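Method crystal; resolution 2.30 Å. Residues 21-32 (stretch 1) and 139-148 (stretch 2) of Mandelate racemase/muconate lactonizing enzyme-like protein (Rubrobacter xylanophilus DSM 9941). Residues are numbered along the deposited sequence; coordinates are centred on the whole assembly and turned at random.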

# COMPACT_ATOMS: atom_id res chain seq x y z
N ASP A 21 28.18 -27.48 -29.65
CA ASP A 21 28.60 -27.61 -31.04
C ASP A 21 29.16 -26.29 -31.64
O ASP A 21 29.56 -26.25 -32.79
CB ASP A 21 27.48 -28.25 -31.90
CG ASP A 21 26.17 -27.43 -31.90
OD1 ASP A 21 26.12 -26.35 -31.27
OD2 ASP A 21 25.18 -27.86 -32.54
N TYR A 22 29.20 -25.22 -30.85
CA TYR A 22 29.76 -23.94 -31.29
C TYR A 22 30.02 -23.19 -29.99
O TYR A 22 29.41 -23.54 -28.96
CB TYR A 22 28.74 -23.18 -32.16
CG TYR A 22 29.28 -21.97 -32.89
CD1 TYR A 22 30.03 -22.12 -34.07
CD2 TYR A 22 29.02 -20.67 -32.43
CE1 TYR A 22 30.53 -20.99 -34.78
CE2 TYR A 22 29.52 -19.53 -33.13
CZ TYR A 22 30.28 -19.71 -34.31
OH TYR A 22 30.77 -18.61 -34.98
N PRO A 23 30.93 -22.19 -29.98
CA PRO A 23 31.01 -21.39 -28.71
C PRO A 23 29.67 -20.64 -28.44
O PRO A 23 29.11 -20.04 -29.37
CB PRO A 23 32.12 -20.35 -28.98
CG PRO A 23 32.69 -20.64 -30.35
CD PRO A 23 31.92 -21.79 -31.00
N GLU A 24 29.18 -20.65 -27.21
CA GLU A 24 27.85 -20.07 -26.96
C GLU A 24 27.88 -18.97 -25.91
O GLU A 24 28.68 -18.99 -24.98
CB GLU A 24 26.84 -21.17 -26.57
CG GLU A 24 26.50 -22.15 -27.73
CD GLU A 24 25.56 -23.26 -27.30
OE1 GLU A 24 25.06 -23.19 -26.16
OE2 GLU A 24 25.28 -24.20 -28.06
N SER A 25 26.99 -18.00 -26.05
CA SER A 25 26.94 -16.94 -25.05
C SER A 25 25.55 -16.33 -25.01
O SER A 25 24.72 -16.55 -25.92
CB SER A 25 27.99 -15.89 -25.35
OG SER A 25 27.63 -15.22 -26.55
N ASP A 26 25.29 -15.56 -23.97
CA ASP A 26 24.04 -14.86 -23.88
C ASP A 26 24.43 -13.52 -23.28
O ASP A 26 25.67 -13.22 -23.19
CB ASP A 26 22.99 -15.64 -23.05
CG ASP A 26 23.43 -15.94 -21.62
OD1 ASP A 26 24.14 -15.10 -21.00
OD2 ASP A 26 23.02 -17.00 -21.08
N GLY A 27 23.43 -12.75 -22.87
CA GLY A 27 23.70 -11.43 -22.37
C GLY A 27 24.67 -11.40 -21.20
O GLY A 27 25.42 -10.48 -21.08
N THR A 28 24.69 -12.40 -20.34
CA THR A 28 25.56 -12.29 -19.18
C THR A 28 26.53 -13.48 -18.98
O THR A 28 27.14 -13.58 -17.91
CB THR A 28 24.70 -12.11 -17.84
OG1 THR A 28 23.67 -13.09 -17.80
CG2 THR A 28 24.05 -10.75 -17.75
N LEU A 29 26.68 -14.38 -19.96
CA LEU A 29 27.54 -15.55 -19.75
C LEU A 29 28.04 -16.20 -21.06
O LEU A 29 27.39 -16.08 -22.10
CB LEU A 29 26.84 -16.56 -18.85
CG LEU A 29 27.68 -17.68 -18.19
CD1 LEU A 29 28.44 -17.22 -17.00
CD2 LEU A 29 26.78 -18.80 -17.75
N GLN A 30 29.20 -16.86 -21.00
CA GLN A 30 29.82 -17.56 -22.12
C GLN A 30 30.12 -18.97 -21.63
O GLN A 30 30.54 -19.18 -20.49
CB GLN A 30 31.15 -16.89 -22.53
CG GLN A 30 31.04 -15.50 -23.13
CD GLN A 30 32.44 -14.89 -23.48
OE1 GLN A 30 33.27 -14.68 -22.60
NE2 GLN A 30 32.68 -14.62 -24.76
N TRP A 31 29.89 -19.94 -22.51
CA TRP A 31 30.17 -21.31 -22.14
C TRP A 31 30.45 -22.10 -23.40
O TRP A 31 30.09 -21.67 -24.48
CB TRP A 31 29.03 -21.94 -21.29
CG TRP A 31 27.71 -22.08 -22.01
CD1 TRP A 31 27.18 -23.23 -22.54
CD2 TRP A 31 26.76 -21.03 -22.30
NE1 TRP A 31 25.95 -22.96 -23.12
CE2 TRP A 31 25.68 -21.62 -23.00
CE3 TRP A 31 26.70 -19.65 -22.01
CZ2 TRP A 31 24.55 -20.88 -23.45
CZ3 TRP A 31 25.59 -18.91 -22.45
CH2 TRP A 31 24.52 -19.54 -23.16
N ASP A 32 31.07 -23.27 -23.27
CA ASP A 32 31.39 -24.08 -24.44
C ASP A 32 31.22 -25.55 -24.11
O ASP A 32 31.78 -26.43 -24.77
CB ASP A 32 32.81 -23.75 -25.00
CG ASP A 32 33.97 -24.23 -24.06
OD1 ASP A 32 33.70 -24.78 -22.96
OD2 ASP A 32 35.17 -24.07 -24.46
N GLY A 139 19.87 -19.30 -30.53
CA GLY A 139 20.03 -17.92 -31.04
C GLY A 139 21.02 -17.15 -30.19
O GLY A 139 20.82 -15.94 -29.92
N PHE A 140 22.07 -17.85 -29.77
CA PHE A 140 23.09 -17.28 -28.90
C PHE A 140 23.74 -16.05 -29.51
O PHE A 140 23.79 -15.90 -30.76
CB PHE A 140 24.12 -18.35 -28.50
CG PHE A 140 23.48 -19.58 -27.97
CD1 PHE A 140 22.98 -19.60 -26.67
CD2 PHE A 140 23.26 -20.68 -28.81
CE1 PHE A 140 22.30 -20.75 -26.20
CE2 PHE A 140 22.60 -21.83 -28.36
CZ PHE A 140 22.12 -21.88 -27.05
N THR A 141 24.20 -15.17 -28.62
CA THR A 141 24.80 -13.92 -29.01
C THR A 141 26.14 -14.09 -29.72
O THR A 141 26.60 -13.17 -30.44
CB THR A 141 24.89 -12.92 -27.81
OG1 THR A 141 25.33 -13.63 -26.64
CG2 THR A 141 23.51 -12.26 -27.55
N SER A 142 26.75 -15.26 -29.56
CA SER A 142 27.97 -15.58 -30.30
C SER A 142 27.72 -15.97 -31.77
O SER A 142 28.67 -15.97 -32.56
CB SER A 142 28.69 -16.74 -29.63
OG SER A 142 27.81 -17.84 -29.62
N TYR A 143 26.50 -16.37 -32.13
CA TYR A 143 26.23 -16.79 -33.52
C TYR A 143 26.40 -15.66 -34.53
O TYR A 143 25.79 -14.57 -34.39
CB TYR A 143 24.80 -17.29 -33.66
CG TYR A 143 24.55 -18.68 -33.16
CD1 TYR A 143 25.54 -19.40 -32.51
CD2 TYR A 143 23.30 -19.26 -33.29
CE1 TYR A 143 25.29 -20.71 -32.04
CE2 TYR A 143 23.05 -20.53 -32.83
CZ TYR A 143 24.04 -21.25 -32.20
OH TYR A 143 23.73 -22.53 -31.74
N PRO A 144 27.18 -15.91 -35.60
CA PRO A 144 27.05 -14.92 -36.68
C PRO A 144 25.63 -14.99 -37.25
O PRO A 144 24.94 -15.97 -37.02
CB PRO A 144 28.11 -15.38 -37.72
CG PRO A 144 29.02 -16.38 -36.96
CD PRO A 144 28.09 -17.02 -35.93
N LEU A 145 25.23 -13.96 -37.99
CA LEU A 145 23.86 -13.79 -38.53
C LEU A 145 23.27 -14.99 -39.32
O LEU A 145 22.11 -15.36 -39.11
CB LEU A 145 23.87 -12.59 -39.45
CG LEU A 145 23.37 -11.20 -39.07
CD1 LEU A 145 23.12 -11.03 -37.59
CD2 LEU A 145 24.36 -10.19 -39.60
N ARG A 146 24.08 -15.59 -40.19
CA ARG A 146 23.72 -16.77 -41.00
C ARG A 146 23.39 -17.95 -40.12
O ARG A 146 22.40 -18.66 -40.36
CB ARG A 146 24.84 -17.17 -42.02
N ARG A 147 24.21 -18.18 -39.10
CA ARG A 147 24.02 -19.35 -38.28
C ARG A 147 22.77 -19.18 -37.36
O ARG A 147 22.02 -20.14 -37.08
CB ARG A 147 25.32 -19.68 -37.52
CG ARG A 147 25.10 -20.20 -36.13
CD ARG A 147 26.10 -21.20 -35.62
NE ARG A 147 27.36 -21.30 -36.34
CZ ARG A 147 27.95 -22.47 -36.54
NH1 ARG A 147 29.09 -22.54 -37.21
NH2 ARG A 147 27.37 -23.58 -36.07
N LEU A 148 22.53 -17.94 -36.94
CA LEU A 148 21.31 -17.58 -36.22
C LEU A 148 20.08 -17.82 -37.12
O LEU A 148 19.10 -18.46 -36.73
CB LEU A 148 21.41 -16.11 -35.77
CG LEU A 148 20.16 -15.40 -35.26
CD1 LEU A 148 19.68 -16.03 -33.91
CD2 LEU A 148 20.38 -13.88 -35.11
O HOH W 1 25.66 -23.69 -30.62

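Asp21 has no direct contact with the second stretch, yet it is tied to it through one water. Water 1 donates to Asp21 OD1 at 2.8 Å and to Glu24 OE2 at 2.6 Å, and accepts from Tyr143 OH at 2.5 Å. Two carboxylates and a phenol are thus joined at a single point, with Glu24 OE2 and Tyr143 OH themselves 4.3 Å apart, too far for a direct bond.

Tyr22 gives up more surface to the partner than any other residue of its stretch. Its CA-to-CB bond points toward the other segment and chi1 is t, which carries the ring in among Ser142, Tyr143, Pro144 and Arg147. The guanidinium of Arg147 lies flat on one face: the centres are 3.8 Å apart and the planes meet at 28°, so this is a stack, in which a planar cation rests on pi electrons. Arg147 CD extends the cover, sitting 4.2 Å from the centroid of the Tyr22 ring and only 8° off its normal. The carbonyl Ser142 O approaches differently, near the ring plane, 3.7 Å from Tyr22 CE2. Tyr143 makes an apolar contact, CD1 to Tyr22 CD2 at 3.7 Å; with centroids 5.6 Å apart and planes at 77°, the ring pair is oblique. Pro144 CD packs 3.8 Å from Tyr22 CZ.

Pro23 contributes mainly its carbonyl, which accepts a short hydrogen bond from Ser142 OG (2.6 Å to Pro23 O). Ser142 lies inside the type I turn from Phe140 to Tyr143, closed by Tyr143 N donating to Phe140 O at 3.1 Å, and its CA-to-CB bond points toward the strand.

Glu24 is held in a backbone ladder with Trp31: Glu24 N to Trp31 O is 3.1 Å and Trp31 N to Glu24 O is 2.9 Å. Its side chain crosses a face of Phe140, with Glu24 CG 4.0 Å from the Phe140 centroid and 21° off the normal, a CH-pi contact. Glu24 OE1 also lies over a face, 3.3 Å from Phe140 CZ.

Ser25 supplies two further hydrogen bonds. Its carbonyl accepts from the turn backbone, Thr141 N to Ser25 O at 3.1 Å with an N-H...O angle of 151°, while the hydroxyls pair at 2.8 Å between Ser25 OG and Thr141 OG1, either of which could donate. Proximity alone is not enough: Ser25 OG is 3.1 Å from Ser142 N, but the angle is too poor for a hydrogen bond.

Asp26 and Thr141 mark the backbone register, their CA atoms 5.3 Å apart. The CA-to-CB bond of Asp26 points away from the partner, and its carboxylate serves the local turn instead: OD1 accepts from Thr28 N at 2.8 Å and, weakly, from Leu29 N at 2.8 Å.

Trp31 returns to the contact through its ring, where CZ2 meets Phe140 CE1 at 3.6 Å. The centroids of its six-membered ring and the Phe140 ring are 5.6 Å apart, with planes at 87°.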